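Local coordinates for protein LEOA (Escherichia coli, PDB 4AUR) that is a bacterial dynamin-like GTPase of enterotoxigenic strains, probably hydrolysing GTP and thought to be linked to secretion of the heat-labile toxin, at residues A[298-303]-A[548-553]; A[406-411]-A[432-437]. All coordinates share one frame; numbering follows the deposited sequence.

Overall arrangement
Both contacts lie in the dynamin-like helical domain, a long bundle of helices that extends from the GTPase domain. Interaction 1 packs helix 275-343 against helix 547-567. Interaction 2 packs the C-terminal end of helix 368-408 against the start of helix 430-447. Their centres are about 12 Å apart, and in sequence interaction 2 falls between the two segments of interaction 1. The two contacts share one apolar core. Phe299 CE1 is 3.7 Å from Leu407 CD1 and also 3.7 Å from Ile437 CD1. Leu433 CD2 touches Ile549 CD1 at 3.6 Å. Next to this cluster, Thr298 CB meets Phe406 CZ at 3.6 Å.

Interaction 1. Residues A[298-303]-A[548-553]; sequences TFVEKN and AIRDNR
Two helices of the dynamin-like helical bundle meet here through Phe299 and Val300 on one side and Ile549, Arg550 and Arg553 on the other. The segments 298-303 and 548-553 cross steeply, with 130° between their N-to-C directions. The segment axes come no closer than 10.7 Å, so side chains bridge the gap. The CB of Val300 points toward the facing helix, and this residue buries the most surface of the contact. Its CG1 lies anti to the backbone N (chi1 177°) and sits 3.8 Å from Arg553 CD. The same methyl reaches Arg550 CG at 4.1 Å. The arginines therefore contribute aliphatic carbons here, and no hydrogen bond joins the two segments. The Arg553 chain bends at chi2 (-138°), which places the CD that meets Val300, and again at chi3, which turns NE aside. The Arg550 chain is extended from CG to NE, and its guanidinium makes a weak, long ion pair with Asp304. The other branch of Val300, CG2, lies 4.1 Å from Ile549 CD1. Asn303 CB covers one face of the Phe299 ring, offset toward the rim, and its OD1 is hydrogen-bonded to Ser546. Leu433 of helix 430-447 packs on both Phe299 and Ile549. The Ile549 side chain crosses that of Phe299 at about a right angle, and its CD1 meets the ring at the edge, near the ring plane, 3.4 Å from Phe299 CE2.

Interaction 2. Residues A[406-411]-A[432-437]; sequences FLSGLG and TLKTTI
Leu407 CD1 reaches the backbone and side chains of helix 430-447, close to where that helix begins. The contact belongs to the helical bundle of the dynamin-like domain and joins two helices that follow each other in the chain. Leu407 CD1 lies 3.8 Å from Lys434 N and 3.9 Å from Leu433 CB. The Leu407 and Leu433 side chains cross at about a right angle. Further along the helix, Ile437 CD1 approaches the same methyl at 4.2 Å. One branch of one leucine thus meets three residues. The CB of Leu407 points toward the facing helix, and chi2 (173°) sets CD1 anti to CA, reaching out to it.

Beside this apolar patch, Lys434 NZ donates a hydrogen bond of 2.9 Å to Ser408 OG. The lysine chain bends at chi3 (85°), where CE turns off the line of the chain. Its CD passes 3.4 Å from Ser408 OG, so the serine oxygen lies alongside the end of the chain as well as at the ammonium group.

Ser408 OG also bonds to Glu404 O, one turn earlier in helix 368-408. Lys434 touches the Glu404 side chain. Phe299 of helix 275-343 packs on Leu407 and Ile437, and Phe415 of the connecting loop packs on Leu433. Leu407 and Ile437 are buried, whereas Ser408 is exposed. The chemistry is therefore divided: methyl packing faces the bundle interior, and the neutral serine hydroxyl receives the lysine at the more open margin.

Interaction 1. Residues A[298-303]-A[548-553]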
loop_
_atom_site.group_PDB
_atom_site.type_symbol
_atom_site.label_atom_id
_atom_site.label_comp_id
_atom_site.label_asym_id
_atom_site.label_seq_id
_atom_site.Cartn_x
_atom_site.Cartn_y
_atom_site.Cartn_z
ATOM N N THR A 298 -3.794 -1.100 5.600
ATOM C CA THR A 298 -5.196 -1.342 5.351
ATOM C C THR A 298 -5.718 -2.354 6.345
ATOM O O THR A 298 -6.832 -2.234 6.828
ATOM C CB THR A 298 -5.456 -1.923 3.949
ATOM O OG1 THR A 298 -4.978 -1.038 2.942
ATOM C CG2 THR A 298 -6.943 -2.126 3.717
ATOM N N PHE A 299 -4.917 -3.359 6.651
ATOM C CA PHE A 299 -5.381 -4.413 7.523
ATOM C C PHE A 299 -5.421 -3.921 8.936
ATOM O O PHE A 299 -6.353 -4.183 9.634
ATOM C CB PHE A 299 -4.513 -5.678 7.483
ATOM C CG PHE A 299 -4.772 -6.568 8.655
ATOM C CD1 PHE A 299 -6.003 -7.193 8.789
ATOM C CD2 PHE A 299 -3.871 -6.683 9.672
ATOM C CE1 PHE A 299 -6.302 -7.964 9.893
ATOM C CE2 PHE A 299 -4.165 -7.433 10.784
ATOM C CZ PHE A 299 -5.379 -8.082 10.895
ATOM N N VAL A 300 -4.380 -3.231 9.359
ATOM C CA VAL A 300 -4.259 -2.811 10.739
ATOM C C VAL A 300 -5.227 -1.702 11.028
ATOM O O VAL A 300 -5.726 -1.621 12.129
ATOM C CB VAL A 300 -2.859 -2.302 11.061
ATOM C CG1 VAL A 300 -2.780 -1.793 12.498
ATOM C CG2 VAL A 300 -1.828 -3.386 10.804
ATOM N N GLU A 301 -5.487 -0.840 10.056
ATOM C CA GLU A 301 -6.462 0.217 10.255
ATOM C C GLU A 301 -7.850 -0.418 10.423
ATOM O O GLU A 301 -8.471 -0.275 11.460
ATOM C CB GLU A 301 -6.398 1.230 9.106
ATOM C CG GLU A 301 -7.706 1.918 8.719
ATOM C CD GLU A 301 -7.904 1.930 7.196
ATOM O OE1 GLU A 301 -8.298 0.866 6.613
ATOM O OE2 GLU A 301 -7.639 2.997 6.587
ATOM N N LYS A 302 -8.305 -1.150 9.415
ATOM C CA LYS A 302 -9.564 -1.878 9.495
ATOM C C LYS A 302 -9.743 -2.660 10.786
ATOM O O LYS A 302 -10.804 -2.663 11.345
ATOM C CB LYS A 302 -9.667 -2.847 8.328
ATOM C CG LYS A 302 -10.684 -3.957 8.528
ATOM C CD LYS A 302 -11.189 -4.543 7.217
ATOM C CE LYS A 302 -12.004 -5.829 7.444
ATOM N NZ LYS A 302 -13.063 -5.781 8.509
ATOM N N ASN A 303 -8.713 -3.366 11.230
ATOM C CA ASN A 303 -8.815 -4.181 12.433
ATOM C C ASN A 303 -8.947 -3.345 13.656
ATOM O O ASN A 303 -9.610 -3.742 14.574
ATOM C CB ASN A 303 -7.604 -5.101 12.615
ATOM C CG ASN A 303 -7.814 -6.144 13.719
ATOM O OD1 ASN A 303 -7.125 -6.143 14.734
ATOM N ND2 ASN A 303 -8.776 -7.045 13.512
ATOM N N ALA A 548 1.124 -6.667 18.625
ATOM C CA ALA A 548 2.427 -6.920 18.051
ATOM C C ALA A 548 2.550 -6.334 16.638
ATOM O O ALA A 548 3.645 -5.867 16.253
ATOM C CB ALA A 548 2.738 -8.403 18.059
ATOM N N ILE A 549 1.461 -6.349 15.862
ATOM C CA ILE A 549 1.522 -5.737 14.528
ATOM C C ILE A 549 1.490 -4.239 14.622
ATOM O O ILE A 549 2.141 -3.570 13.832
ATOM C CB ILE A 549 0.394 -6.100 13.521
ATOM C CG1 ILE A 549 -0.821 -6.675 14.211
ATOM C CG2 ILE A 549 0.906 -6.993 12.401
ATOM C CD1 ILE A 549 -2.050 -6.632 13.340
ATOM N N ARG A 550 0.692 -3.715 15.538
ATOM C CA ARG A 550 0.624 -2.287 15.725
ATOM C C ARG A 550 2.005 -1.741 16.032
ATOM O O ARG A 550 2.395 -0.743 15.436
ATOM C CB ARG A 550 -0.342 -1.925 16.814
ATOM C CG ARG A 550 -1.788 -2.165 16.458
ATOM C CD ARG A 550 -2.623 -1.836 17.689
ATOM N NE ARG A 550 -3.996 -2.342 17.666
ATOM C CZ ARG A 550 -4.807 -2.357 18.735
ATOM N NH1 ARG A 550 -4.386 -1.895 19.916
ATOM N NH2 ARG A 550 -6.051 -2.828 18.626
ATOM N N ASP A 551 2.746 -2.399 16.923
ATOM C CA ASP A 551 4.127 -2.023 17.197
ATOM C C ASP A 551 4.928 -1.977 15.900
ATOM O O ASP A 551 5.732 -1.060 15.678
ATOM C CB ASP A 551 4.826 -3.014 18.136
ATOM C CG ASP A 551 4.238 -3.032 19.562
ATOM O OD1 ASP A 551 3.293 -2.246 19.859
ATOM O OD2 ASP A 551 4.718 -3.860 20.389
ATOM N N ASN A 552 4.731 -2.973 15.054
ATOM C CA ASN A 552 5.520 -3.113 13.840
ATOM C C ASN A 552 5.107 -2.141 12.781
ATOM O O ASN A 552 5.937 -1.570 12.082
ATOM C CB ASN A 552 5.421 -4.541 13.280
ATOM C CG ASN A 552 6.489 -5.452 13.838
ATOM O OD1 ASN A 552 7.648 -5.369 13.452
ATOM N ND2 ASN A 552 6.109 -6.308 14.771
ATOM N N ARG A 553 3.812 -1.956 12.644
ATOM C CA ARG A 553 3.314 -1.094 11.608
ATOM C C ARG A 553 3.786 0.328 11.855
ATOM O O ARG A 553 4.053 1.067 10.918
ATOM C CB ARG A 553 1.822 -1.158 11.582
ATOM C CG ARG A 553 1.194 -0.471 10.412
ATOM C CD ARG A 553 -0.025 0.286 10.888
ATOM N NE ARG A 553 0.359 1.534 11.536
ATOM C CZ ARG A 553 0.683 2.636 10.870
ATOM N NH1 ARG A 553 0.681 2.634 9.557
ATOM N NH2 ARG A 553 1.018 3.734 11.503
#

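Interaction 2. Residues A[406-411]-A[432-437]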
loop_
_atom_site.group_PDB
_atom_site.type_symbol
_atom_site.label_atom_id
_atom_site.label_comp_id
_atom_site.label_asym_id
_atom_site.label_seq_id
_atom_site.Cartn_x
_atom_site.Cartn_y
_atom_site.Cartn_z
ATOM N N PHE A 406 -9.544 -10.302 3.395
ATOM C CA PHE A 406 -8.567 -9.347 2.920
ATOM C C PHE A 406 -7.198 -10.014 2.957
ATOM O O PHE A 406 -6.523 -10.122 1.924
ATOM C CB PHE A 406 -8.565 -8.082 3.760
ATOM C CG PHE A 406 -7.496 -7.102 3.362
ATOM C CD1 PHE A 406 -7.660 -6.290 2.259
ATOM C CD2 PHE A 406 -6.321 -7.000 4.080
ATOM C CE1 PHE A 406 -6.667 -5.395 1.876
ATOM C CE2 PHE A 406 -5.350 -6.093 3.713
ATOM C CZ PHE A 406 -5.514 -5.306 2.609
ATOM N N LEU A 407 -6.825 -10.497 4.142
ATOM C CA LEU A 407 -5.576 -11.227 4.346
ATOM C C LEU A 407 -5.407 -12.466 3.476
ATOM O O LEU A 407 -4.294 -12.882 3.245
ATOM C CB LEU A 407 -5.437 -11.646 5.799
ATOM C CG LEU A 407 -5.327 -10.548 6.854
ATOM C CD1 LEU A 407 -5.375 -11.186 8.217
ATOM C CD2 LEU A 407 -4.043 -9.775 6.751
ATOM N N SER A 408 -6.482 -13.081 2.999
ATOM C CA SER A 408 -6.324 -14.290 2.183
ATOM C C SER A 408 -5.881 -13.935 0.780
ATOM O O SER A 408 -5.201 -14.733 0.133
ATOM C CB SER A 408 -7.629 -15.086 2.122
ATOM O OG SER A 408 -7.921 -15.709 3.365
ATOM N N GLY A 409 -6.272 -12.741 0.322
ATOM C CA GLY A 409 -5.926 -12.235 -1.006
ATOM C C GLY A 409 -4.579 -11.542 -1.103
ATOM O O GLY A 409 -4.227 -11.013 -2.157
ATOM N N LEU A 410 -3.817 -11.520 -0.017
ATOM C CA LEU A 410 -2.515 -10.868 -0.048
ATOM C C LEU A 410 -1.443 -11.812 -0.560
ATOM O O LEU A 410 -0.506 -11.369 -1.211
ATOM C CB LEU A 410 -2.134 -10.347 1.336
ATOM C CG LEU A 410 -3.069 -9.257 1.875
ATOM C CD1 LEU A 410 -2.539 -8.700 3.189
ATOM C CD2 LEU A 410 -3.287 -8.128 0.875
ATOM N N GLY A 411 -1.588 -13.108 -0.263
ATOM C CA GLY A 411 -0.570 -14.106 -0.586
ATOM C C GLY A 411 0.190 -14.404 0.680
ATOM O O GLY A 411 0.250 -13.559 1.555
ATOM N N THR A 432 -0.613 -15.947 10.046
ATOM C CA THR A 432 -0.549 -15.927 11.509
ATOM C C THR A 432 -1.632 -15.041 12.035
ATOM O O THR A 432 -2.182 -15.326 13.090
ATOM C CB THR A 432 0.804 -15.512 12.124
ATOM O OG1 THR A 432 1.102 -14.126 11.862
ATOM C CG2 THR A 432 1.924 -16.401 11.620
ATOM N N LEU A 433 -1.945 -13.981 11.294
ATOM C CA LEU A 433 -2.894 -12.993 11.726
ATOM C C LEU A 433 -4.253 -13.519 11.407
ATOM O O LEU A 433 -5.186 -13.300 12.145
ATOM C CB LEU A 433 -2.697 -11.668 10.996
ATOM C CG LEU A 433 -1.396 -10.875 11.139
ATOM C CD1 LEU A 433 -1.121 -10.003 9.915
ATOM C CD2 LEU A 433 -1.449 -10.027 12.391
ATOM N N LYS A 434 -4.385 -14.188 10.279
ATOM C CA LYS A 434 -5.665 -14.781 9.933
ATOM C C LYS A 434 -6.098 -15.727 11.061
ATOM O O LYS A 434 -7.221 -15.675 11.499
ATOM C CB LYS A 434 -5.551 -15.520 8.616
ATOM C CG LYS A 434 -6.872 -15.901 7.993
ATOM C CD LYS A 434 -6.770 -16.126 6.489
ATOM C CE LYS A 434 -6.336 -17.547 6.144
ATOM N NZ LYS A 434 -6.717 -17.935 4.745
ATOM N N THR A 435 -5.187 -16.549 11.565
ATOM C CA THR A 435 -5.515 -17.570 12.567
ATOM C C THR A 435 -6.157 -17.015 13.833
ATOM O O THR A 435 -7.047 -17.617 14.427
ATOM C CB THR A 435 -4.241 -18.287 13.024
ATOM O OG1 THR A 435 -3.527 -18.718 11.876
ATOM C CG2 THR A 435 -4.574 -19.486 13.894
ATOM N N THR A 436 -5.641 -15.877 14.254
ATOM C CA THR A 436 -6.023 -15.266 15.487
ATOM C C THR A 436 -7.442 -14.744 15.340
ATOM O O THR A 436 -8.283 -14.912 16.215
ATOM C CB THR A 436 -5.000 -14.175 15.781
ATOM O OG1 THR A 436 -3.780 -14.822 16.139
ATOM C CG2 THR A 436 -5.414 -13.284 16.913
ATOM N N ILE A 437 -7.690 -14.115 14.211
ATOM C CA ILE A 437 -9.027 -13.741 13.785
ATOM C C ILE A 437 -9.996 -14.960 13.782
ATOM O O ILE A 437 -11.004 -14.940 14.481
ATOM C CB ILE A 437 -8.936 -13.023 12.416
ATOM C CG1 ILE A 437 -8.410 -11.616 12.618
ATOM C CG2 ILE A 437 -10.275 -12.922 11.740
ATOM C CD1 ILE A 437 -8.096 -10.909 11.340
#